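Local coordinates for OBody AM2EP06 (Pyrobaculum aerophilum, PDB 4GN4), which is an engineered OB-fold binding protein, built on a nucleic-acid-binding scaffold, that grips another protein in the crystal, at residues A[86-90]-A[91-95]. Residues are numbered along the deposited sequence; the frame is centred on the assembly and turned at random.
Sequences SEQYG and SATGV
The carboxamide of Gln88 turns one face to the backbone carbonyl of Val95: Val95 O stands almost directly above Gln88 CD, at 3.5 Å, and lies 3.4 Å from Gln88 CG. Ser86 O lies near the amide plane, at the NE2 end: Gln88 NE2 donates to Ser86 O over 2.8 Å in a nearly straight bond (163° at the hydrogen), although from above the plane of the acceptor carbonyl. Glu96 takes another bond from NE2, and Tyr54 OH pairs with Gln88 OE1. With both ends held, the amide's rotation is fixed. The bend at chi2 (-51°) folds the chain back toward Ser86.

Around this side chain the backbone closes a loop. Ser86 N donates to Gly94 O over 2.9 Å, and a water bridges Gln88 N and Ser91 O, 2.7 Å from each. Gln88 to Ser91 form a type II turn, whose third position, Gly90, has the positive phi (62°) favoured by glycine. Beyond it, Ser91 OG and Thr93 OG1 share a hydrogen bond of 2.6 Å.

The whole is the surface connection between antiparallel strands 76-85 and 95-99 of the OB-fold; Val95 packs on Ile13 and Pro15, whereas Glu87 and Tyr89 meet the other protein's chain.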
ATOM      1  N   SER A  86       2.228  12.940   6.584  1.00 39.76           N
ATOM      2  CA  SER A  86       2.784  11.678   7.063  1.00 45.38           C
ATOM      3  C   SER A  86       3.949  11.258   6.195  1.00 45.55           C
ATOM      4  O   SER A  86       3.904  11.467   4.976  1.00 44.72           O
ATOM      5  CB  SER A  86       1.719  10.577   7.089  1.00 44.55           C
ATOM      6  OG  SER A  86       1.556  10.061   5.793  1.00 50.02           O
ATOM      7  N   GLU A  87       4.957  10.632   6.814  0.50 48.43           N
ATOM      8  CA  GLU A  87       6.144  10.123   6.096  0.50 48.77           C
ATOM      9  C   GLU A  87       5.793   9.314   4.851  0.50 46.10           C
ATOM     10  O   GLU A  87       4.987   8.388   4.914  0.50 44.37           O
ATOM     11  CB  GLU A  87       7.091   9.313   7.003  0.50 52.28           C
ATOM     12  CG  GLU A  87       6.451   8.228   7.881  0.50 52.83           C
ATOM     13  CD  GLU A  87       7.501   7.288   8.538  0.50 53.84           C
ATOM     14  OE1 GLU A  87       8.537   7.010   7.904  0.50 54.38           O
ATOM     15  OE2 GLU A  87       7.300   6.861   9.692  0.50 54.43           O
ATOM     16  N   GLN A  88       6.401   9.677   3.719  1.00 45.30           N
ATOM     17  CA  GLN A  88       6.203   8.917   2.501  1.00 44.25           C
ATOM     18  C   GLN A  88       7.488   8.129   2.172  1.00 46.12           C
ATOM     19  O   GLN A  88       8.606   8.537   2.579  1.00 46.00           O
ATOM     20  CB  GLN A  88       5.825   9.855   1.333  1.00 44.20           C
ATOM     21  CG  GLN A  88       4.447  10.590   1.535  1.00 40.92           C
ATOM     22  CD  GLN A  88       3.315   9.636   1.898  1.00 43.59           C
ATOM     23  OE1 GLN A  88       2.977   8.739   1.121  1.00 42.40           O
ATOM     24  NE2 GLN A  88       2.754   9.787   3.126  1.00 41.31           N
ATOM     25  N   TYR A  89       7.320   7.010   1.458  1.00 45.75           N
ATOM     26  CA  TYR A  89       8.457   6.240   0.953  1.00 48.26           C
ATOM     27  C   TYR A  89       9.245   7.058  -0.111  1.00 49.67           C
ATOM     28  O   TYR A  89       8.628   7.579  -1.066  1.00 47.26           O
ATOM     29  CB  TYR A  89       8.003   4.925   0.325  1.00 47.36           C
ATOM     30  CG  TYR A  89       9.183   4.260  -0.330  1.00 50.90           C
ATOM     31  CD1 TYR A  89       9.331   4.258  -1.737  1.00 51.00           C
ATOM     32  CD2 TYR A  89      10.204   3.708   0.447  1.00 52.55           C
ATOM     33  CE1 TYR A  89      10.440   3.678  -2.335  1.00 54.39           C
ATOM     34  CE2 TYR A  89      11.325   3.139  -0.149  1.00 54.77           C
ATOM     35  CZ  TYR A  89      11.434   3.131  -1.541  1.00 55.64           C
ATOM     36  OH  TYR A  89      12.543   2.579  -2.148  1.00 61.53           O
ATOM     37  N   GLY A  90      10.571   7.161   0.080  1.00 53.11           N
ATOM     38  CA  GLY A  90      11.514   7.770  -0.895  1.00 56.42           C
ATOM     39  C   GLY A  90      11.298   9.257  -1.213  1.00 56.13           C
ATOM     40  O   GLY A  90      11.714   9.757  -2.282  1.00 56.96           O
ATOM     41  N   SER A  91      10.645   9.965  -0.288  1.00 54.70           N
ATOM     42  CA  SER A  91      10.373  11.400  -0.444  1.00 54.02           C
ATOM     43  C   SER A  91      10.531  12.105   0.909  1.00 55.83           C
ATOM     44  O   SER A  91      10.149  11.535   1.953  1.00 54.17           O
ATOM     45  CB  SER A  91       8.957  11.627  -0.991  1.00 50.60           C
ATOM     46  OG  SER A  91       8.625  13.009  -1.008  1.00 47.36           O
ATOM     47  N   ALA A  92      11.086  13.326   0.884  1.00 56.88           N
ATOM     48  CA  ALA A  92      11.064  14.216   2.066  1.00 59.23           C
ATOM     49  C   ALA A  92       9.714  15.028   2.209  1.00 56.53           C
ATOM     50  O   ALA A  92       9.469  15.655   3.266  1.00 57.81           O
ATOM     51  CB  ALA A  92      12.340  15.158   2.099  1.00 62.77           C
ATOM     52  N   THR A  93       8.865  14.996   1.157  1.00 52.53           N
ATOM     53  CA  THR A  93       7.580  15.786   1.014  1.00 49.67           C
ATOM     54  C   THR A  93       6.492  15.599   2.102  1.00 45.90           C
ATOM     55  O   THR A  93       5.833  16.586   2.508  1.00 45.52           O
ATOM     56  CB  THR A  93       6.863  15.502  -0.333  1.00 47.29           C
ATOM     57  OG1 THR A  93       6.424  14.121  -0.339  1.00 50.68           O
ATOM     58  CG2 THR A  93       7.771  15.809  -1.541  1.00 51.35           C
ATOM     59  N   GLY A  94       6.280  14.350   2.542  1.00 42.68           N
ATOM     60  CA  GLY A  94       5.573  14.108   3.805  1.00 38.88           C
ATOM     61  C   GLY A  94       4.083  14.390   3.741  1.00 34.61           C
ATOM     62  O   GLY A  94       3.521  14.790   4.741  1.00 35.56           O
ATOM     63  N   VAL A  95       3.407  14.149   2.626  1.00 28.81           N
ATOM     64  CA  VAL A  95       1.934  14.369   2.611  1.00 26.55           C
ATOM     65  C   VAL A  95       1.216  13.251   1.805  1.00 26.28           C
ATOM     66  O   VAL A  95       1.784  12.622   0.895  1.00 25.10           O
ATOM     67  CB  VAL A  95       1.532  15.750   1.976  1.00 27.07           C
ATOM     68  CG1 VAL A  95       1.942  16.913   2.781  1.00 29.42           C
ATOM     69  CG2 VAL A  95       2.116  15.815   0.503  1.00 25.43           C
TER
HETATM   70  O   HOH W   1       7.909  11.911   3.369  1.00 19.86           O